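Local coordinates for protein TRAP dicarboxylate transporter, DctP subunit (Anaerococcus prevoti, PDB 4N91) that binds alpha- and beta-D-glucuronate, probably as the extracytoplasmic solute-binding subunit of a TRAP transporter, at residues 162-165 with 166-170; 299-302 with 303-307; 115-118 with 119-122; 327-330 with 331-334. All blocks are in the same frame, centred on the assembly; numbering follows the deposited sequence.

Interaction 1. Residues 162-165 with 166-170; sequences PVNS and PEDLS
The carboxylate of Asp-168 reaches back across the turn to the backbone of Asn-164 and Ser-165, and a single oxygen does the work. OD2 accepts from Asn-164 N at 2.7 Å, on its anti side and near the carboxylate plane, and from Ser-165 N at 3.0 Å, where the donor stands well above that plane. With CG anti to its own carbonyl carbon (chi1 -61°), the carboxylate is turned back so that OD2 meets both amides. A bond in the reverse sense, from Asp-168 N to Ser-165 O (3.0 Å), ties the same residues together and approaches the carbonyl from above its plane. The tight side is apolar: Val-163 CG2 meets Leu-169 CD2 at 3.8 Å, the two side chains crossing at about a right angle. Phe-303 of helix 301-317 packs on Val-163 and Pro-166, and Leu-189 touches Pro-166 and Leu-169. The opposite, polar side is looser and hydrated. One water donates to Asn-164 OD1 (2.9 Å) and more weakly to Asp-168 OD2; a second accepts from Glu-167 N and lies 3.1 Å from Ser-165 OG. Glu-167 CG comes within 3.2 Å of that hydroxyl's OG. Bonds from Leu-169 N to Pro-166 O and from Ser-170 N to Glu-167 O carry on the succession of i to i+3 turns begun at Ser-165. The result is a short, helix-like Ser-Pro-Glu-Asp-Leu turn ahead of strand 173-176, which carries the glucuronate-binding Arg-175, in a fold of the periplasmic binding protein type.

Interaction 2. Residues 299-302 with 303-307; sequences DQKP and FVDAV
Val-304 and Asp-305 return their amides to Gln-300 and Lys-301, setting up the first turn of helix 301-317 as the chain passes without a break from 299-302 into 303-307. Val-304 N to Gln-300 O (3.0 Å) and Asp-305 N to Lys-301 O (2.9 Å) are nearly straight and close to collinear with their carbonyls, while Ala-306 N to Pro-302 O is more tilted. Phe-303 N adds only a weak bond to Gln-300 O. Ahead of the turn, Asp-299 OD1 caps Lys-301 N at 3.1 Å, the donor standing 57° out of the carboxylate plane. Lys-301 and Asp-305 form an i to i+4 salt bridge: Lys-301 NZ donates to Asp-305 OD2 at 3.1 Å, on the syn lone pair of that oxygen, and only weakly to OD1. The lysine chain runs extended until it bends at the last torsion (chi4 59°), which turns the ammonium back toward the carboxylate. A water closes the triangle, accepting from NZ and donating to OD1. The Phe-303 ring presents its edge to the backbone, with CD2 3.5 Å from Asp-299 O, and packs on Tyr-113. Gln-300 NE2 bonds to Tyr-234 O of strand 231-238. The helix start thus has two unlike faces: an aromatic side fixed in the interior, and a hydrated Lys-301/Asp-305 ion pair at the surface; Asp-305 and the capping Asp-299 probably interact favourably with the positive end of the helix dipole.

Interaction 3. Residues 115-118 with 119-122; sequences FASS and EAYH
This is an N-terminal capping contact, at the point where the loop holding Phe-115 enters helix 118-125, beside the C-terminal helix 322-334. Ser-117 is the N-cap: its OG, held over the helix start by a chi1 of 69°, accepts from Ala-120 N at 2.9 Å along a nearly straight bond and is also bonded to Tyr-335 O. Its carbonyl oxygen takes the amide of Tyr-121, and Ser-118 O takes that of His-122 (2.9 Å). The same Ser-118 O lies over one face of the His-122 imidazole, 3.2 Å from CG. Ser-118 OG donates to OE2 of Glu-119 (3.2 Å), whose chain folds back at chi2. Phe-115 spreads one ring face over the first turn: Tyr-121 CD1 sits above it, 3.5 Å from Phe-115 CE2, and Tyr-121 CA makes a CH-pi contact 4.1 Å from the centroid. The ring planes are inclined at 39°. Replacing Phe-115 with an alanine would probably open a gap over Tyr-121 and take away packing against Ile-328. Polar capping and aromatic cover therefore act together: the serine satisfies a first-turn amide, while the phenylalanine ring packs on the first turn, where the side chain of Tyr-121 is about 9 Å from the bound glucuronate.

Interaction 4. Residues 327-330 with 331-334; sequences AIQK and YNEE
Asn-332, Glu-333 and Glu-334 send their amides to Ile-328, Gln-329 and Lys-330 in regular i to i+4 succession, with a weak bond from Tyr-331 N to Ala-327 O (3.3 Å), as helix 322-334 runs to its end. The side-chain contact is an amide pair: Asn-332 ND2 donates to Gln-329 OE1 at 3.1 Å, with the acceptor lying in the asparagine's amide plane but the donor well above the glutamine carbonyl plane. The two amides are turned 62° apart. A bend at chi2 (-48°) of Gln-329 brings its OE1 round to Asn-332. Ile-328 CG2 lies alongside the asparagine, 3.9 Å from ND2. Asn-332 also reaches beyond the helix, its ND2 giving to Leu-114 O and its OD1 accepting from Ala-116 N. Swapping Asn-332 for a leucine would probably leave these loop groups and Gln-329 OE1 without their mates. Tyr-331 leans out on another side, with CD2 3.5 Å from Ala-327 O, its hydroxyl bonded to Asp-127 and its ring packed on Val-124 and Ile-130. The arrangement is that of a C-terminal helix packed on helices 118-125 and 128-135, fastened to the loop that leads into helix 118-125 by an asparagine that uses both ends of its amide.

Overall arrangement
Along the chain the order is interaction 3, 1, 2, 4, and the four fall into two touching pairs. Interactions 1 and 2 have centres 11 Å apart: the Phe-303 and Pro-302 end of helix 301-317 rests on the 162-170 turn, Phe-303 CZ coming 3.6 Å from Ser-165 CA. Interactions 3 and 4 are 9 Å apart between centres, where helix 322-334 lies against the start of helix 118-125. Between the pairs, interactions 2 and 3 come within about 8 Å at their nearest atoms, whereas 1 and 4 are 30 Å apart between centres. Helices 301-317 and 322-334 are consecutive, so the last part of the chain meets both earlier loops, with interaction 3 nearer the glucuronate pocket.

Interaction 1. Residues 162-165 with 166-170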
ATOM      1  N   PRO A 162      15.036  18.739  -8.026  1.00 16.52           N
ATOM      2  CA  PRO A 162      13.596  18.585  -8.155  1.00 16.30           C
ATOM      3  C   PRO A 162      13.201  17.800  -9.398  1.00 18.81           C
ATOM      4  O   PRO A 162      13.859  17.886 -10.434  1.00 22.81           O
ATOM      5  CB  PRO A 162      13.101  20.040  -8.249  1.00 17.81           C
ATOM      6  CG  PRO A 162      14.261  20.810  -8.731  1.00 23.22           C
ATOM      7  CD  PRO A 162      15.450  20.158  -8.134  1.00 20.76           C
ATOM      8  N   VAL A 163      12.113  17.059  -9.293  1.00 15.78           N
ATOM      9  CA  VAL A 163      11.562  16.330 -10.435  1.00 15.16           C
ATOM     10  C   VAL A 163      10.398  17.115 -11.032  1.00 18.51           C
ATOM     11  O   VAL A 163       9.368  17.344 -10.379  1.00 21.14           O
ATOM     12  CB  VAL A 163      11.119  14.918 -10.005  1.00 16.21           C
ATOM     13  CG1 VAL A 163      10.501  14.175 -11.184  1.00 21.55           C
ATOM     14  CG2 VAL A 163      12.312  14.162  -9.420  1.00 18.18           C
ATOM     15  N   ASN A 164      10.591  17.565 -12.262  1.00 17.19           N
ATOM     16  CA  ASN A 164       9.540  18.238 -13.022  1.00 15.47           C
ATOM     17  C   ASN A 164       8.963  17.396 -14.173  1.00 20.42           C
ATOM     18  O   ASN A 164       7.830  17.624 -14.614  1.00 20.78           O
ATOM     19  CB  ASN A 164      10.083  19.537 -13.571  1.00 16.61           C
ATOM     20  CG  ASN A 164      10.477  20.494 -12.472  1.00 19.70           C
ATOM     21  OD1 ASN A 164      11.667  20.792 -12.268  1.00 22.88           O
ATOM     22  ND2 ASN A 164       9.487  20.960 -11.743  1.00 17.17           N
ATOM     23  N   SER A 165       9.764  16.453 -14.655  1.00 17.23           N
ATOM     24  CA  SER A 165       9.349  15.540 -15.716  1.00 17.35           C
ATOM     25  C   SER A 165      10.199  14.282 -15.606  1.00 20.75           C
ATOM     26  O   SER A 165      11.180  14.244 -14.870  1.00 20.77           O
ATOM     27  CB  SER A 165       9.521  16.179 -17.086  1.00 25.39           C
ATOM     28  OG  SER A 165      10.893  16.308 -17.390  1.00 27.78           O
ATOM     29  N   PRO A 166       9.825  13.236 -16.343  1.00 21.16           N
ATOM     30  CA  PRO A 166      10.572  11.983 -16.290  1.00 20.84           C
ATOM     31  C   PRO A 166      12.071  12.124 -16.531  1.00 21.32           C
ATOM     32  O   PRO A 166      12.838  11.413 -15.879  1.00 20.69           O
ATOM     33  CB  PRO A 166       9.891  11.139 -17.386  1.00 20.47           C
ATOM     34  CG  PRO A 166       8.513  11.626 -17.388  1.00 20.13           C
ATOM     35  CD  PRO A 166       8.614  13.115 -17.169  1.00 24.53           C
ATOM     36  N   GLU A 167      12.507  13.015 -17.424  1.00 20.80           N
ATOM     37  CA  GLU A 167      13.948  13.136 -17.669  1.00 22.67           C
ATOM     38  C   GLU A 167      14.773  13.500 -16.413  1.00 20.91           C
ATOM     39  O   GLU A 167      15.955  13.173 -16.341  1.00 22.46           O
ATOM     40  CB  GLU A 167      14.243  14.115 -18.825  1.00 29.07           C
ATOM     41  CG  GLU A 167      13.810  15.532 -18.571  1.00 44.45           C
ATOM     42  CD  GLU A 167      14.015  16.428 -19.790  1.00 56.18           C
ATOM     43  OE1 GLU A 167      15.179  16.747 -20.101  1.00 54.25           O
ATOM     44  OE2 GLU A 167      13.012  16.803 -20.437  1.00 64.04           O
ATOM     45  N   ASP A 168      14.157  14.157 -15.429  1.00 19.72           N
ATOM     46  CA  ASP A 168      14.847  14.521 -14.192  1.00 19.81           C
ATOM     47  C   ASP A 168      15.211  13.293 -13.327  1.00 18.82           C
ATOM     48  O   ASP A 168      16.044  13.387 -12.409  1.00 19.89           O
ATOM     49  CB  ASP A 168      13.981  15.490 -13.387  1.00 18.16           C
ATOM     50  CG  ASP A 168      13.696  16.779 -14.144  1.00 24.24           C
ATOM     51  OD1 ASP A 168      14.599  17.221 -14.891  1.00 27.29           O
ATOM     52  OD2 ASP A 168      12.584  17.343 -14.009  1.00 20.08           O
ATOM     53  N   LEU A 169      14.609  12.152 -13.640  1.00 18.11           N
ATOM     54  CA  LEU A 169      14.896  10.894 -12.932  1.00 16.37           C
ATOM     55  C   LEU A 169      16.064  10.143 -13.552  1.00 20.49           C
ATOM     56  O   LEU A 169      16.534   9.147 -13.006  1.00 18.94           O
ATOM     57  CB  LEU A 169      13.651  10.002 -12.932  1.00 20.61           C
ATOM     58  CG  LEU A 169      12.470  10.563 -12.128  1.00 19.76           C
ATOM     59  CD1 LEU A 169      11.218   9.774 -12.446  1.00 23.34           C
ATOM     60  CD2 LEU A 169      12.757  10.570 -10.627  1.00 17.87           C
ATOM     61  N   SER A 170      16.527  10.619 -14.704  1.00 19.76           N
ATOM     62  CA  SER A 170      17.629   9.979 -15.402  1.00 24.12           C
ATOM     63  C   SER A 170      18.923  10.032 -14.591  1.00 21.34           C
ATOM     64  O   SER A 170      19.332  11.089 -14.115  1.00 25.23           O
ATOM     65  CB  SER A 170      17.847  10.658 -16.759  1.00 34.59           C
ATOM     66  OG  SER A 170      18.995  10.133 -17.394  1.00 38.72           O
TER
HETATM   67  O   HOH W   1      13.746  19.968 -14.076  1.00 27.34           O
HETATM   68  O   HOH W   2      10.993  14.213 -19.641  1.00 33.27           O

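Interaction 2. Residues 299-302 with 303-307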
ATOM      1  N   ASP A 299       3.350  18.791 -14.464  1.00 23.61           N
ATOM      2  CA  ASP A 299       2.486  18.293 -15.510  1.00 22.93           C
ATOM      3  C   ASP A 299       2.555  16.765 -15.490  1.00 23.31           C
ATOM      4  O   ASP A 299       3.625  16.185 -15.646  1.00 24.87           O
ATOM      5  CB  ASP A 299       2.993  18.856 -16.826  1.00 24.20           C
ATOM      6  CG  ASP A 299       2.172  18.409 -18.015  1.00 33.19           C
ATOM      7  OD1 ASP A 299       1.123  17.742 -17.837  1.00 33.16           O
ATOM      8  OD2 ASP A 299       2.598  18.747 -19.133  1.00 32.03           O
ATOM      9  N   GLN A 300       1.422  16.112 -15.270  1.00 24.06           N
ATOM     10  CA  GLN A 300       1.405  14.652 -15.196  1.00 21.45           C
ATOM     11  C   GLN A 300       1.503  13.969 -16.554  1.00 22.73           C
ATOM     12  O   GLN A 300       1.961  12.826 -16.638  1.00 22.36           O
ATOM     13  CB  GLN A 300       0.175  14.157 -14.425  1.00 24.97           C
ATOM     14  CG  GLN A 300       0.205  14.610 -12.974  1.00 26.26           C
ATOM     15  CD  GLN A 300      -0.956  14.097 -12.149  1.00 39.20           C
ATOM     16  OE1 GLN A 300      -1.846  13.425 -12.653  1.00 44.96           O
ATOM     17  NE2 GLN A 300      -0.948  14.424 -10.854  1.00 37.74           N
ATOM     18  N   LYS A 301       1.095  14.655 -17.630  1.00 20.81           N
ATOM     19  CA  LYS A 301       1.014  13.989 -18.943  1.00 21.86           C
ATOM     20  C   LYS A 301       2.318  13.305 -19.393  1.00 21.00           C
ATOM     21  O   LYS A 301       2.286  12.173 -19.884  1.00 25.24           O
ATOM     22  CB  LYS A 301       0.512  14.951 -20.022  1.00 25.83           C
ATOM     23  CG  LYS A 301       0.445  14.294 -21.398  1.00 35.52           C
ATOM     24  CD  LYS A 301      -0.441  15.066 -22.373  1.00 36.91           C
ATOM     25  CE  LYS A 301      -0.418  14.410 -23.742  1.00 41.12           C
ATOM     26  NZ  LYS A 301      -0.896  13.008 -23.695  1.00 43.78           N
ATOM     27  N   PRO A 302       3.476  13.965 -19.210  1.00 21.29           N
ATOM     28  CA  PRO A 302       4.691  13.269 -19.644  1.00 20.72           C
ATOM     29  C   PRO A 302       4.975  11.984 -18.847  1.00 22.37           C
ATOM     30  O   PRO A 302       5.538  11.032 -19.401  1.00 21.74           O
ATOM     31  CB  PRO A 302       5.781  14.313 -19.436  1.00 26.14           C
ATOM     32  CG  PRO A 302       5.076  15.603 -19.592  1.00 28.41           C
ATOM     33  CD  PRO A 302       3.729  15.390 -18.953  1.00 24.47           C
ATOM     34  N   PHE A 303       4.577  11.943 -17.579  1.00 20.73           N
ATOM     35  CA  PHE A 303       4.749  10.726 -16.780  1.00 18.01           C
ATOM     36  C   PHE A 303       3.799   9.650 -17.312  1.00 18.86           C
ATOM     37  O   PHE A 303       4.194   8.513 -17.541  1.00 19.09           O
ATOM     38  CB  PHE A 303       4.497  10.984 -15.297  1.00 19.63           C
ATOM     39  CG  PHE A 303       5.512  11.896 -14.652  1.00 19.53           C
ATOM     40  CD1 PHE A 303       6.640  11.377 -14.028  1.00 20.00           C
ATOM     41  CD2 PHE A 303       5.338  13.263 -14.664  1.00 19.67           C
ATOM     42  CE1 PHE A 303       7.576  12.194 -13.443  1.00 18.62           C
ATOM     43  CE2 PHE A 303       6.277  14.109 -14.064  1.00 21.51           C
ATOM     44  CZ  PHE A 303       7.396  13.568 -13.445  1.00 21.58           C
ATOM     45  N   VAL A 304       2.546  10.031 -17.542  1.00 18.90           N
ATOM     46  CA  VAL A 304       1.532   9.102 -18.046  1.00 18.26           C
ATOM     47  C   VAL A 304       2.028   8.472 -19.333  1.00 22.20           C
ATOM     48  O   VAL A 304       2.003   7.263 -19.492  1.00 21.42           O
ATOM     49  CB  VAL A 304       0.202   9.827 -18.296  1.00 20.94           C
ATOM     50  CG1 VAL A 304      -0.803   8.900 -18.962  1.00 26.52           C
ATOM     51  CG2 VAL A 304      -0.363  10.376 -16.980  1.00 20.03           C
ATOM     52  N   ASP A 305       2.511   9.299 -20.251  1.00 21.46           N
ATOM     53  CA  ASP A 305       2.921   8.809 -21.562  1.00 24.10           C
ATOM     54  C   ASP A 305       4.156   7.904 -21.461  1.00 22.04           C
ATOM     55  O   ASP A 305       4.250   6.887 -22.172  1.00 23.31           O
ATOM     56  CB  ASP A 305       3.191   9.993 -22.500  1.00 27.25           C
ATOM     57  CG  ASP A 305       1.912  10.749 -22.881  1.00 32.72           C
ATOM     58  OD1 ASP A 305       0.803  10.215 -22.684  1.00 34.24           O
ATOM     59  OD2 ASP A 305       2.016  11.882 -23.377  1.00 35.14           O
ATOM     60  N   ALA A 306       5.082   8.233 -20.560  1.00 21.83           N
ATOM     61  CA  ALA A 306       6.304   7.448 -20.401  1.00 21.23           C
ATOM     62  C   ALA A 306       6.010   6.044 -19.896  1.00 22.44           C
ATOM     63  O   ALA A 306       6.689   5.092 -20.276  1.00 23.71           O
ATOM     64  CB  ALA A 306       7.274   8.124 -19.444  1.00 20.33           C
ATOM     65  N   VAL A 307       5.044   5.915 -18.990  1.00 20.90           N
ATOM     66  CA  VAL A 307       4.776   4.614 -18.379  1.00 20.89           C
ATOM     67  C   VAL A 307       3.592   3.855 -18.976  1.00 22.37           C
ATOM     68  O   VAL A 307       3.322   2.717 -18.562  1.00 22.31           O
ATOM     69  CB  VAL A 307       4.616   4.708 -16.843  1.00 21.03           C
ATOM     70  CG1 VAL A 307       5.826   5.399 -16.233  1.00 22.28           C
ATOM     71  CG2 VAL A 307       3.317   5.440 -16.454  1.00 23.08           C
TER
HETATM   72  O   HOH W   3      -1.809  11.025 -21.834  1.00 49.72           O

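Interaction 3. Residues 115-118 with 119-122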
ATOM      1  N   PHE A 115      -6.392   4.887 -11.742  1.00 20.54           N
ATOM      2  CA  PHE A 115      -7.630   5.495 -11.253  1.00 21.49           C
ATOM      3  C   PHE A 115      -7.748   6.976 -11.584  1.00 21.96           C
ATOM      4  O   PHE A 115      -6.784   7.742 -11.457  1.00 23.66           O
ATOM      5  CB  PHE A 115      -7.730   5.314  -9.746  1.00 21.90           C
ATOM      6  CG  PHE A 115      -7.675   3.879  -9.312  1.00 20.82           C
ATOM      7  CD1 PHE A 115      -8.736   3.027  -9.591  1.00 25.88           C
ATOM      8  CD2 PHE A 115      -6.591   3.398  -8.622  1.00 21.93           C
ATOM      9  CE1 PHE A 115      -8.691   1.703  -9.191  1.00 24.24           C
ATOM     10  CE2 PHE A 115      -6.539   2.081  -8.211  1.00 24.80           C
ATOM     11  CZ  PHE A 115      -7.602   1.230  -8.504  1.00 24.89           C
ATOM     12  N   ALA A 116      -8.935   7.390 -12.001  1.00 23.12           N
ATOM     13  CA  ALA A 116      -9.117   8.775 -12.427  1.00 27.97           C
ATOM     14  C   ALA A 116      -9.134   9.721 -11.237  1.00 30.86           C
ATOM     15  O   ALA A 116      -8.792  10.900 -11.375  1.00 29.64           O
ATOM     16  CB  ALA A 116     -10.402   8.912 -13.228  1.00 26.03           C
ATOM     17  N   SER A 117      -9.546   9.216 -10.079  1.00 25.02           N
ATOM     18  CA  SER A 117      -9.786  10.064  -8.905  1.00 28.01           C
ATOM     19  C   SER A 117      -9.728   9.195  -7.673  1.00 24.12           C
ATOM     20  O   SER A 117      -9.855   7.969  -7.776  1.00 22.91           O
ATOM     21  CB  SER A 117     -11.170  10.720  -8.982  1.00 28.35           C
ATOM     22  OG  SER A 117     -12.214   9.767  -8.819  1.00 29.32           O
ATOM     23  N   SER A 118      -9.572   9.815  -6.506  1.00 22.47           N
ATOM     24  CA  SER A 118      -9.563   9.046  -5.270  1.00 26.52           C
ATOM     25  C   SER A 118     -10.944   8.444  -5.049  1.00 26.41           C
ATOM     26  O   SER A 118     -11.072   7.335  -4.521  1.00 24.69           O
ATOM     27  CB  SER A 118      -9.082   9.890  -4.067  1.00 31.30           C
ATOM     28  OG  SER A 118     -10.018  10.885  -3.713  1.00 33.74           O
ATOM     29  N   GLU A 119     -11.991   9.133  -5.504  1.00 27.66           N
ATOM     30  CA  GLU A 119     -13.332   8.576  -5.357  1.00 22.81           C
ATOM     31  C   GLU A 119     -13.487   7.312  -6.206  1.00 21.11           C
ATOM     32  O   GLU A 119     -14.086   6.329  -5.758  1.00 22.29           O
ATOM     33  CB  GLU A 119     -14.423   9.593  -5.740  1.00 32.08           C
ATOM     34  CG  GLU A 119     -14.236  10.964  -5.134  1.00 40.46           C
ATOM     35  CD  GLU A 119     -13.359  11.856  -6.011  1.00 41.47           C
ATOM     36  OE1 GLU A 119     -13.798  12.189  -7.142  1.00 58.13           O
ATOM     37  OE2 GLU A 119     -12.241  12.205  -5.591  1.00 37.08           O
ATOM     38  N   ALA A 120     -12.989   7.333  -7.444  1.00 22.09           N
ATOM     39  CA  ALA A 120     -13.040   6.130  -8.279  1.00 21.99           C
ATOM     40  C   ALA A 120     -12.327   4.971  -7.580  1.00 21.46           C
ATOM     41  O   ALA A 120     -12.854   3.866  -7.473  1.00 20.70           O
ATOM     42  CB  ALA A 120     -12.408   6.392  -9.651  1.00 23.38           C
ATOM     43  N   TYR A 121     -11.135   5.259  -7.082  1.00 21.97           N
ATOM     44  CA  TYR A 121     -10.322   4.303  -6.358  1.00 19.71           C
ATOM     45  C   TYR A 121     -11.063   3.681  -5.164  1.00 20.77           C
ATOM     46  O   TYR A 121     -11.131   2.466  -5.024  1.00 18.53           O
ATOM     47  CB  TYR A 121      -9.053   5.048  -5.914  1.00 19.02           C
ATOM     48  CG  TYR A 121      -8.141   4.322  -4.959  1.00 16.21           C
ATOM     49  CD1 TYR A 121      -7.827   2.983  -5.136  1.00 18.19           C
ATOM     50  CD2 TYR A 121      -7.550   5.002  -3.908  1.00 17.19           C
ATOM     51  CE1 TYR A 121      -6.960   2.324  -4.262  1.00 18.33           C
ATOM     52  CE2 TYR A 121      -6.674   4.366  -3.024  1.00 17.19           C
ATOM     53  CZ  TYR A 121      -6.390   3.030  -3.206  1.00 15.77           C
ATOM     54  OH  TYR A 121      -5.539   2.398  -2.349  1.00 17.94           O
ATOM     55  N   HIS A 122     -11.628   4.515  -4.298  1.00 21.37           N
ATOM     56  CA  HIS A 122     -12.292   4.008  -3.107  1.00 20.40           C
ATOM     57  C   HIS A 122     -13.490   3.147  -3.473  1.00 21.15           C
ATOM     58  O   HIS A 122     -13.751   2.123  -2.832  1.00 23.37           O
ATOM     59  CB  HIS A 122     -12.746   5.161  -2.227  1.00 22.27           C
ATOM     60  CG  HIS A 122     -11.616   5.967  -1.686  1.00 22.39           C
ATOM     61  ND1 HIS A 122     -11.802   7.167  -1.035  1.00 29.30           N
ATOM     62  CD2 HIS A 122     -10.279   5.746  -1.701  1.00 21.38           C
ATOM     63  CE1 HIS A 122     -10.627   7.657  -0.681  1.00 29.09           C
ATOM     64  NE2 HIS A 122      -9.688   6.819  -1.077  1.00 23.46           N
TER

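Interaction 4. Residues 327-330 with 331-334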
ATOM      1  N   ALA A 327     -14.016  -3.003 -15.454  1.00 23.18           N
ATOM      2  CA  ALA A 327     -14.885  -2.597 -14.369  1.00 26.21           C
ATOM      3  C   ALA A 327     -14.360  -1.319 -13.737  1.00 26.56           C
ATOM      4  O   ALA A 327     -15.124  -0.431 -13.382  1.00 27.78           O
ATOM      5  CB  ALA A 327     -14.999  -3.713 -13.336  1.00 24.98           C
ATOM      6  N   ILE A 328     -13.041  -1.233 -13.599  1.00 22.42           N
ATOM      7  CA  ILE A 328     -12.404  -0.027 -13.057  1.00 22.57           C
ATOM      8  C   ILE A 328     -12.695   1.175 -13.951  1.00 25.99           C
ATOM      9  O   ILE A 328     -12.975   2.279 -13.464  1.00 25.04           O
ATOM     10  CB  ILE A 328     -10.901  -0.252 -12.886  1.00 20.29           C
ATOM     11  CG1 ILE A 328     -10.671  -1.221 -11.729  1.00 22.03           C
ATOM     12  CG2 ILE A 328     -10.168   1.066 -12.653  1.00 20.87           C
ATOM     13  CD1 ILE A 328      -9.260  -1.730 -11.626  1.00 22.75           C
ATOM     14  N   GLN A 329     -12.661   0.966 -15.262  1.00 24.40           N
ATOM     15  CA  GLN A 329     -12.971   2.057 -16.176  1.00 25.47           C
ATOM     16  C   GLN A 329     -14.383   2.592 -15.986  1.00 30.57           C
ATOM     17  O   GLN A 329     -14.617   3.792 -16.142  1.00 29.42           O
ATOM     18  CB  GLN A 329     -12.754   1.667 -17.638  1.00 30.48           C
ATOM     19  CG  GLN A 329     -11.299   1.331 -17.965  1.00 32.32           C
ATOM     20  CD  GLN A 329     -10.296   2.362 -17.449  1.00 31.86           C
ATOM     21  OE1 GLN A 329     -10.552   3.564 -17.452  1.00 30.65           O
ATOM     22  NE2 GLN A 329      -9.153   1.891 -17.002  1.00 34.26           N
ATOM     23  N   LYS A 330     -15.331   1.730 -15.645  1.00 26.71           N
ATOM     24  CA  LYS A 330     -16.681   2.216 -15.430  1.00 32.41           C
ATOM     25  C   LYS A 330     -16.696   3.151 -14.225  1.00 30.31           C
ATOM     26  O   LYS A 330     -17.358   4.189 -14.230  1.00 30.56           O
ATOM     27  CB  LYS A 330     -17.668   1.058 -15.253  1.00 33.18           C
ATOM     28  CG  LYS A 330     -17.984   0.336 -16.557  1.00 42.97           C
ATOM     29  CD  LYS A 330     -18.908  -0.855 -16.347  1.00 51.31           C
ATOM     30  CE  LYS A 330     -20.271  -0.431 -15.815  1.00 57.25           C
ATOM     31  NZ  LYS A 330     -21.239  -1.569 -15.802  1.00 61.31           N
ATOM     32  N   TYR A 331     -15.956   2.791 -13.187  1.00 28.46           N
ATOM     33  CA  TYR A 331     -15.874   3.654 -12.027  1.00 24.29           C
ATOM     34  C   TYR A 331     -15.139   4.945 -12.365  1.00 28.85           C
ATOM     35  O   TYR A 331     -15.474   6.005 -11.836  1.00 26.57           O
ATOM     36  CB  TYR A 331     -15.209   2.953 -10.857  1.00 25.72           C
ATOM     37  CG  TYR A 331     -16.155   2.066 -10.100  1.00 25.97           C
ATOM     38  CD1 TYR A 331     -17.158   2.614  -9.308  1.00 32.29           C
ATOM     39  CD2 TYR A 331     -16.045   0.685 -10.165  1.00 25.74           C
ATOM     40  CE1 TYR A 331     -18.014   1.813  -8.602  1.00 28.48           C
ATOM     41  CE2 TYR A 331     -16.894  -0.121  -9.464  1.00 27.05           C
ATOM     42  CZ  TYR A 331     -17.880   0.451  -8.681  1.00 29.92           C
ATOM     43  OH  TYR A 331     -18.739  -0.358  -7.984  1.00 31.48           O
ATOM     44  N   ASN A 332     -14.139   4.869 -13.241  1.00 26.10           N
ATOM     45  CA  ASN A 332     -13.424   6.083 -13.645  1.00 25.05           C
ATOM     46  C   ASN A 332     -14.385   7.040 -14.338  1.00 28.95           C
ATOM     47  O   ASN A 332     -14.301   8.255 -14.173  1.00 28.81           O
ATOM     48  CB  ASN A 332     -12.242   5.763 -14.565  1.00 25.05           C
ATOM     49  CG  ASN A 332     -11.025   5.263 -13.803  1.00 24.59           C
ATOM     50  OD1 ASN A 332     -10.878   5.503 -12.604  1.00 23.69           O
ATOM     51  ND2 ASN A 332     -10.142   4.548 -14.504  1.00 25.39           N
ATOM     52  N   GLU A 333     -15.302   6.475 -15.114  1.00 29.26           N
ATOM     53  CA  GLU A 333     -16.297   7.283 -15.830  1.00 32.75           C
ATOM     54  C   GLU A 333     -17.328   7.912 -14.893  1.00 33.90           C
ATOM     55  O   GLU A 333     -17.749   9.054 -15.086  1.00 35.11           O
ATOM     56  CB  GLU A 333     -17.009   6.415 -16.870  1.00 38.54           C
ATOM     57  CG  GLU A 333     -16.119   6.017 -18.031  1.00 45.03           C
ATOM     58  CD  GLU A 333     -16.614   4.773 -18.754  1.00 56.41           C
ATOM     59  OE1 GLU A 333     -17.846   4.552 -18.789  1.00 64.77           O
ATOM     60  OE2 GLU A 333     -15.768   4.018 -19.285  1.00 56.56           O
ATOM     61  N   GLU A 334     -17.737   7.153 -13.888  1.00 31.41           N
ATOM     62  CA  GLU A 334     -18.710   7.608 -12.903  1.00 31.25           C
ATOM     63  C   GLU A 334     -18.107   8.641 -11.945  1.00 37.11           C
ATOM     64  O   GLU A 334     -18.800   9.548 -11.482  1.00 33.35           O
ATOM     65  CB  GLU A 334     -19.243   6.404 -12.127  1.00 37.35           C
ATOM     66  CG  GLU A 334     -20.309   6.730 -11.092  1.00 53.18           C
ATOM     67  CD  GLU A 334     -20.949   5.484 -10.488  1.00 59.12           C
ATOM     68  OE1 GLU A 334     -20.550   4.356 -10.871  1.00 57.56           O
ATOM     69  OE2 GLU A 334     -21.852   5.642  -9.632  1.00 61.05           O
TER